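Local structure of aldehyde dehydrogenase 12 (Zea mays, 6D97) at residues Val45-Trp59 with Ile72-Phe85. The protein catalyses the NAD-dependent oxidation of L-glutamate gamma-semialdehyde to glutamate, the last step of proline catabolism in plants. Sequence-based numbering, arbitrary orientation.
Sequences VQNFVQGSWTASANW and IKVAEVQGTEIKSF
A parallel strand pairing joins Val45 to Val74 in the small N-terminal mixed sheet: Val45 N donates to Lys73 O (2.8 Å) and Val45 O accepts from Ala75 N (3.0 Å). The branched Val45 and Val74 suit extended backbone and share one face, where Val45 CG2 also meets Ile72 CG2. Trp59 is sandwiched by the residues either side of Val74: over one indole face runs the extended Lys73 chain, CE above the six-membered ring and NZ 4.3 Å from the five-membered ring's centroid in a cation-pi contact; on the opposite face the Ala75 methyl is small enough to lie against both indole and Ala55. Strand 43-49 turns back through a type I' turn, Val49 to Ser52, into strand 52-54, a beta hairpin, with strand 70-74 along the other side of 43-49; Ala75 centres an inverse gamma turn presenting its carbonyl to the hairpin. Asn47 ND2 reaches this Ala75 O at 2.8 Å, on a lone pair in the carbonyl plane, while its OD1 accepts from Asn252 N beside the nucleotide-binding domain's strand 249-251. A leucine in place of Asn47 would probably leave Ala75 O and Asn252 N without these partners. Val49 crosses Phe85 at about a right angle: with CG1 between backbone N and carbonyl carbon (chi1 69°), CG2, anti to that N, lies over the ring face, 3.8 Å from its centroid, while Asn47 CB meets the edge.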
loop_
_atom_site.group_PDB
_atom_site.type_symbol
_atom_site.label_atom_id
_atom_site.label_comp_id
_atom_site.label_asym_id
_atom_site.label_seq_id
_atom_site.Cartn_x
_atom_site.Cartn_y
_atom_site.Cartn_z
ATOM N N VAL A 45 -38.875 17.833 -12.594
ATOM C CA VAL A 45 -37.550 17.230 -12.652
ATOM C C VAL A 45 -37.246 16.909 -14.106
ATOM O O VAL A 45 -38.044 16.249 -14.782
ATOM C CB VAL A 45 -37.461 15.959 -11.788
ATOM C CG1 VAL A 45 -36.056 15.369 -11.851
ATOM C CG2 VAL A 45 -37.857 16.276 -10.367
ATOM N N GLN A 46 -36.101 17.375 -14.583
ATOM C CA GLN A 46 -35.720 17.202 -15.974
ATOM C C GLN A 46 -34.569 16.218 -16.094
ATOM O O GLN A 46 -33.886 15.885 -15.122
ATOM C CB GLN A 46 -35.332 18.544 -16.602
ATOM C CG GLN A 46 -36.440 19.579 -16.576
ATOM C CD GLN A 46 -36.013 20.899 -17.173
ATOM O OE1 GLN A 46 -35.511 21.775 -16.471
ATOM N NE2 GLN A 46 -36.198 21.045 -18.479
ATOM N N ASN A 47 -34.364 15.760 -17.319
ATOM C CA ASN A 47 -33.188 14.983 -17.659
ATOM C C ASN A 47 -32.069 15.915 -18.105
ATOM O O ASN A 47 -32.296 17.068 -18.475
ATOM C CB ASN A 47 -33.504 13.973 -18.762
ATOM C CG ASN A 47 -34.757 13.165 -18.472
ATOM O OD1 ASN A 47 -34.755 12.277 -17.617
ATOM N ND2 ASN A 47 -35.840 13.473 -19.184
ATOM N N PHE A 48 -30.846 15.399 -18.057
ATOM C CA PHE A 48 -29.685 16.082 -18.607
ATOM C C PHE A 48 -28.977 15.114 -19.539
ATOM O O PHE A 48 -28.544 14.040 -19.106
ATOM C CB PHE A 48 -28.740 16.558 -17.502
ATOM C CG PHE A 48 -27.689 17.517 -17.972
ATOM C CD1 PHE A 48 -27.977 18.864 -18.108
ATOM C CD2 PHE A 48 -26.410 17.077 -18.264
ATOM C CE1 PHE A 48 -27.013 19.751 -18.531
ATOM C CE2 PHE A 48 -25.442 17.960 -18.687
ATOM C CZ PHE A 48 -25.745 19.298 -18.825
ATOM N N VAL A 49 -28.865 15.485 -20.810
ATOM C CA VAL A 49 -28.252 14.618 -21.806
ATOM C C VAL A 49 -27.657 15.489 -22.899
ATOM O O VAL A 49 -28.216 16.529 -23.262
ATOM C CB VAL A 49 -29.269 13.603 -22.373
ATOM C CG1 VAL A 49 -30.323 14.307 -23.215
ATOM C CG2 VAL A 49 -28.567 12.533 -23.184
ATOM N N GLN A 50 -26.501 15.057 -23.401
ATOM C CA GLN A 50 -25.767 15.763 -24.447
ATOM C C GLN A 50 -25.554 17.233 -24.087
ATOM O O GLN A 50 -25.560 18.107 -24.956
ATOM C CB GLN A 50 -26.469 15.617 -25.800
ATOM C CG GLN A 50 -27.057 14.228 -26.026
ATOM C CD GLN A 50 -26.705 13.658 -27.380
ATOM O OE1 GLN A 50 -25.536 13.414 -27.677
ATOM N NE2 GLN A 50 -27.716 13.444 -28.212
ATOM N N GLY A 51 -25.380 17.511 -22.795
ATOM C CA GLY A 51 -24.964 18.818 -22.326
ATOM C C GLY A 51 -26.056 19.820 -22.016
ATOM O O GLY A 51 -25.737 20.991 -21.781
ATOM N N SER A 52 -27.324 19.417 -21.996
ATOM C CA SER A 52 -28.375 20.385 -21.709
ATOM C C SER A 52 -29.522 19.723 -20.962
ATOM O O SER A 52 -29.747 18.514 -21.056
ATOM C CB SER A 52 -28.887 21.062 -22.990
ATOM O OG SER A 52 -29.180 20.113 -23.999
ATOM N N TRP A 53 -30.235 20.547 -20.198
ATOM C CA TRP A 53 -31.438 20.100 -19.512
ATOM C C TRP A 53 -32.578 19.934 -20.507
ATOM O O TRP A 53 -32.805 20.789 -21.367
ATOM C CB TRP A 53 -31.819 21.099 -18.420
ATOM C CG TRP A 53 -30.850 21.089 -17.271
ATOM C CD1 TRP A 53 -29.868 22.003 -17.008
ATOM C CD2 TRP A 53 -30.762 20.099 -16.242
ATOM N NE1 TRP A 53 -29.181 21.641 -15.873
ATOM C CE2 TRP A 53 -29.711 20.476 -15.385
ATOM C CE3 TRP A 53 -31.473 18.929 -15.964
ATOM C CZ2 TRP A 53 -29.358 19.725 -14.265
ATOM C CZ3 TRP A 53 -31.119 18.185 -14.860
ATOM C CH2 TRP A 53 -30.075 18.586 -14.021
ATOM N N THR A 54 -33.308 18.828 -20.375
ATOM C CA THR A 54 -34.270 18.423 -21.385
ATOM C C THR A 54 -35.418 17.673 -20.728
ATOM O O THR A 54 -35.230 16.960 -19.739
ATOM C CB THR A 54 -33.608 17.541 -22.447
ATOM O OG1 THR A 54 -34.609 16.906 -23.250
ATOM C CG2 THR A 54 -32.751 16.480 -21.775
ATOM N N ALA A 55 -36.609 17.836 -21.298
ATOM C CA ALA A 55 -37.792 17.153 -20.795
ATOM C C ALA A 55 -37.965 15.814 -21.494
ATOM O O ALA A 55 -36.982 15.141 -21.823
ATOM C CB ALA A 55 -39.037 18.023 -20.985
ATOM N N SER A 56 -39.215 15.424 -21.723
ATOM C CA SER A 56 -39.531 14.179 -22.407
ATOM C C SER A 56 -40.918 14.314 -23.015
ATOM O O SER A 56 -41.611 15.315 -22.813
ATOM C CB SER A 56 -39.457 12.979 -21.459
ATOM O OG SER A 56 -40.476 13.031 -20.476
ATOM N N ALA A 57 -41.316 13.281 -23.762
ATOM C CA ALA A 57 -42.611 13.311 -24.436
ATOM C C ALA A 57 -43.757 13.413 -23.435
ATOM O O ALA A 57 -44.730 14.138 -23.668
ATOM C CB ALA A 57 -42.771 12.076 -25.320
ATOM N N ASN A 58 -43.656 12.710 -22.308
ATOM C CA ASN A 58 -44.721 12.727 -21.316
ATOM C C ASN A 58 -44.138 12.824 -19.914
ATOM O O ASN A 58 -43.059 12.296 -19.633
ATOM C CB ASN A 58 -45.609 11.485 -21.420
ATOM C CG ASN A 58 -47.065 11.790 -21.134
ATOM O OD1 ASN A 58 -47.846 12.049 -22.051
ATOM N ND2 ASN A 58 -47.436 11.777 -19.856
ATOM N N TRP A 59 -44.876 13.496 -19.035
ATOM C CA TRP A 59 -44.507 13.655 -17.637
ATOM C C TRP A 59 -45.275 12.662 -16.773
ATOM O O TRP A 59 -46.413 12.297 -17.075
ATOM C CB TRP A 59 -44.798 15.076 -17.147
ATOM C CG TRP A 59 -44.045 16.169 -17.851
ATOM C CD1 TRP A 59 -44.382 16.777 -19.030
ATOM C CD2 TRP A 59 -42.845 16.810 -17.402
ATOM N NE1 TRP A 59 -43.458 17.744 -19.346
ATOM C CE2 TRP A 59 -42.506 17.787 -18.362
ATOM C CE3 TRP A 59 -42.020 16.648 -16.284
ATOM C CZ2 TRP A 59 -41.377 18.596 -18.239
ATOM C CZ3 TRP A 59 -40.901 17.452 -16.163
ATOM C CH2 TRP A 59 -40.589 18.414 -17.135
ATOM N N ILE A 72 -44.726 16.834 -7.683
ATOM C CA ILE A 72 -43.534 16.815 -8.531
ATOM C C ILE A 72 -43.857 16.058 -9.813
ATOM O O ILE A 72 -44.316 14.913 -9.760
ATOM C CB ILE A 72 -42.324 16.158 -7.836
ATOM C CG1 ILE A 72 -41.903 16.941 -6.589
ATOM C CG2 ILE A 72 -41.151 16.044 -8.804
ATOM C CD1 ILE A 72 -40.902 16.214 -5.718
ATOM N N LYS A 73 -43.606 16.682 -10.963
ATOM C CA LYS A 73 -43.697 15.982 -12.238
ATOM C C LYS A 73 -42.296 15.679 -12.752
ATOM O O LYS A 73 -41.395 16.519 -12.673
ATOM C CB LYS A 73 -44.498 16.777 -13.277
ATOM C CG LYS A 73 -43.957 18.139 -13.662
ATOM C CD LYS A 73 -44.840 18.751 -14.755
ATOM C CE LYS A 73 -44.297 20.076 -15.278
ATOM N NZ LYS A 73 -45.055 20.546 -16.478
ATOM N N VAL A 74 -42.114 14.459 -13.253
ATOM C CA VAL A 74 -40.809 13.937 -13.638
ATOM C C VAL A 74 -40.839 13.614 -15.125
ATOM O O VAL A 74 -41.774 12.962 -15.606
ATOM C CB VAL A 74 -40.439 12.695 -12.807
ATOM C CG1 VAL A 74 -39.102 12.133 -13.245
ATOM C CG2 VAL A 74 -40.417 13.045 -11.323
ATOM N N ALA A 75 -39.818 14.069 -15.852
ATOM C CA ALA A 75 -39.745 13.879 -17.301
ATOM C C ALA A 75 -39.219 12.477 -17.607
ATOM O O ALA A 75 -38.082 12.275 -18.039
ATOM C CB ALA A 75 -38.871 14.952 -17.934
ATOM N N GLU A 76 -40.084 11.491 -17.390
ATOM C CA GLU A 76 -39.672 10.102 -17.553
ATOM C C GLU A 76 -39.549 9.757 -19.033
ATOM O O GLU A 76 -40.496 9.934 -19.807
ATOM C CB GLU A 76 -40.650 9.168 -16.845
ATOM C CG GLU A 76 -40.366 9.065 -15.348
ATOM C CD GLU A 76 -41.142 7.959 -14.668
ATOM O OE1 GLU A 76 -42.148 7.499 -15.244
ATOM O OE2 GLU A 76 -40.738 7.540 -13.562
ATOM N N VAL A 77 -38.372 9.275 -19.418
ATOM C CA VAL A 77 -38.085 8.899 -20.796
ATOM C C VAL A 77 -38.715 7.546 -21.090
ATOM O O VAL A 77 -38.690 6.636 -20.253
ATOM C CB VAL A 77 -36.563 8.871 -21.032
ATOM C CG1 VAL A 77 -36.231 8.334 -22.417
ATOM C CG2 VAL A 77 -35.973 10.256 -20.834
ATOM N N GLN A 78 -39.283 7.408 -22.283
ATOM C CA GLN A 78 -39.898 6.159 -22.702
ATOM C C GLN A 78 -38.901 5.330 -23.508
ATOM O O GLN A 78 -37.820 5.793 -23.878
ATOM C CB GLN A 78 -41.174 6.435 -23.497
ATOM C CG GLN A 78 -42.332 6.924 -22.632
ATOM C CD GLN A 78 -43.253 7.879 -23.370
ATOM O OE1 GLN A 78 -43.994 7.478 -24.269
ATOM N NE2 GLN A 78 -43.201 9.157 -23.000
ATOM N N GLY A 79 -39.275 4.075 -23.764
ATOM C CA GLY A 79 -38.333 3.132 -24.340
ATOM C C GLY A 79 -37.854 3.511 -25.727
ATOM O O GLY A 79 -36.783 3.075 -26.158
ATOM N N THR A 80 -38.633 4.321 -26.446
ATOM C CA THR A 80 -38.274 4.744 -27.792
ATOM C C THR A 80 -37.787 6.187 -27.848
ATOM O O THR A 80 -37.793 6.792 -28.924
ATOM C CB THR A 80 -39.454 4.552 -28.747
ATOM O OG1 THR A 80 -40.661 5.027 -28.133
ATOM C CG2 THR A 80 -39.605 3.083 -29.120
ATOM N N GLU A 81 -37.370 6.757 -26.721
ATOM C CA GLU A 81 -36.721 8.064 -26.741
ATOM C C GLU A 81 -35.411 8.039 -25.961
ATOM O O GLU A 81 -35.030 9.018 -25.313
ATOM C CB GLU A 81 -37.651 9.159 -26.219
ATOM C CG GLU A 81 -38.590 8.742 -25.110
ATOM C CD GLU A 81 -39.288 9.936 -24.480
ATOM O OE1 GLU A 81 -40.281 9.742 -23.745
ATOM O OE2 GLU A 81 -38.835 11.075 -24.722
ATOM N N ILE A 82 -34.679 6.923 -26.044
ATOM C CA ILE A 82 -33.409 6.774 -25.335
ATOM C C ILE A 82 -32.198 6.894 -26.253
ATOM O O ILE A 82 -31.066 6.678 -25.792
ATOM C CB ILE A 82 -33.342 5.432 -24.575
ATOM C CG1 ILE A 82 -33.388 4.261 -25.560
ATOM C CG2 ILE A 82 -34.459 5.327 -23.552
ATOM C CD1 ILE A 82 -32.915 2.946 -24.981
ATOM N N LYS A 83 -32.394 7.235 -27.533
ATOM C CA LYS A 83 -31.276 7.265 -28.476
ATOM C C LYS A 83 -30.225 8.287 -28.062
ATOM O O LYS A 83 -29.021 8.024 -28.164
ATOM C CB LYS A 83 -31.780 7.569 -29.889
ATOM C CG LYS A 83 -30.783 7.209 -30.988
ATOM C CD LYS A 83 -31.197 7.768 -32.341
ATOM C CE LYS A 83 -30.255 7.283 -33.433
ATOM N NZ LYS A 83 -30.516 7.949 -34.737
ATOM N N SER A 84 -30.665 9.459 -27.597
ATOM C CA SER A 84 -29.726 10.502 -27.202
ATOM C C SER A 84 -28.805 10.029 -26.083
ATOM O O SER A 84 -27.624 10.395 -26.045
ATOM C CB SER A 84 -30.490 11.758 -26.783
ATOM O OG SER A 84 -30.973 12.460 -27.916
ATOM N N PHE A 85 -29.322 9.207 -25.166
ATOM C CA PHE A 85 -28.481 8.696 -24.089
ATOM C C PHE A 85 -27.473 7.680 -24.613
ATOM O O PHE A 85 -26.310 7.678 -24.188
ATOM C CB PHE A 85 -29.351 8.095 -22.984
ATOM C CG PHE A 85 -30.155 9.117 -22.234
ATOM C CD1 PHE A 85 -29.612 9.785 -21.148
ATOM C CD2 PHE A 85 -31.449 9.421 -22.624
ATOM C CE1 PHE A 85 -30.347 10.733 -20.457
ATOM C CE2 PHE A 85 -32.191 10.370 -21.938
ATOM C CZ PHE A 85 -31.640 11.025 -20.852
#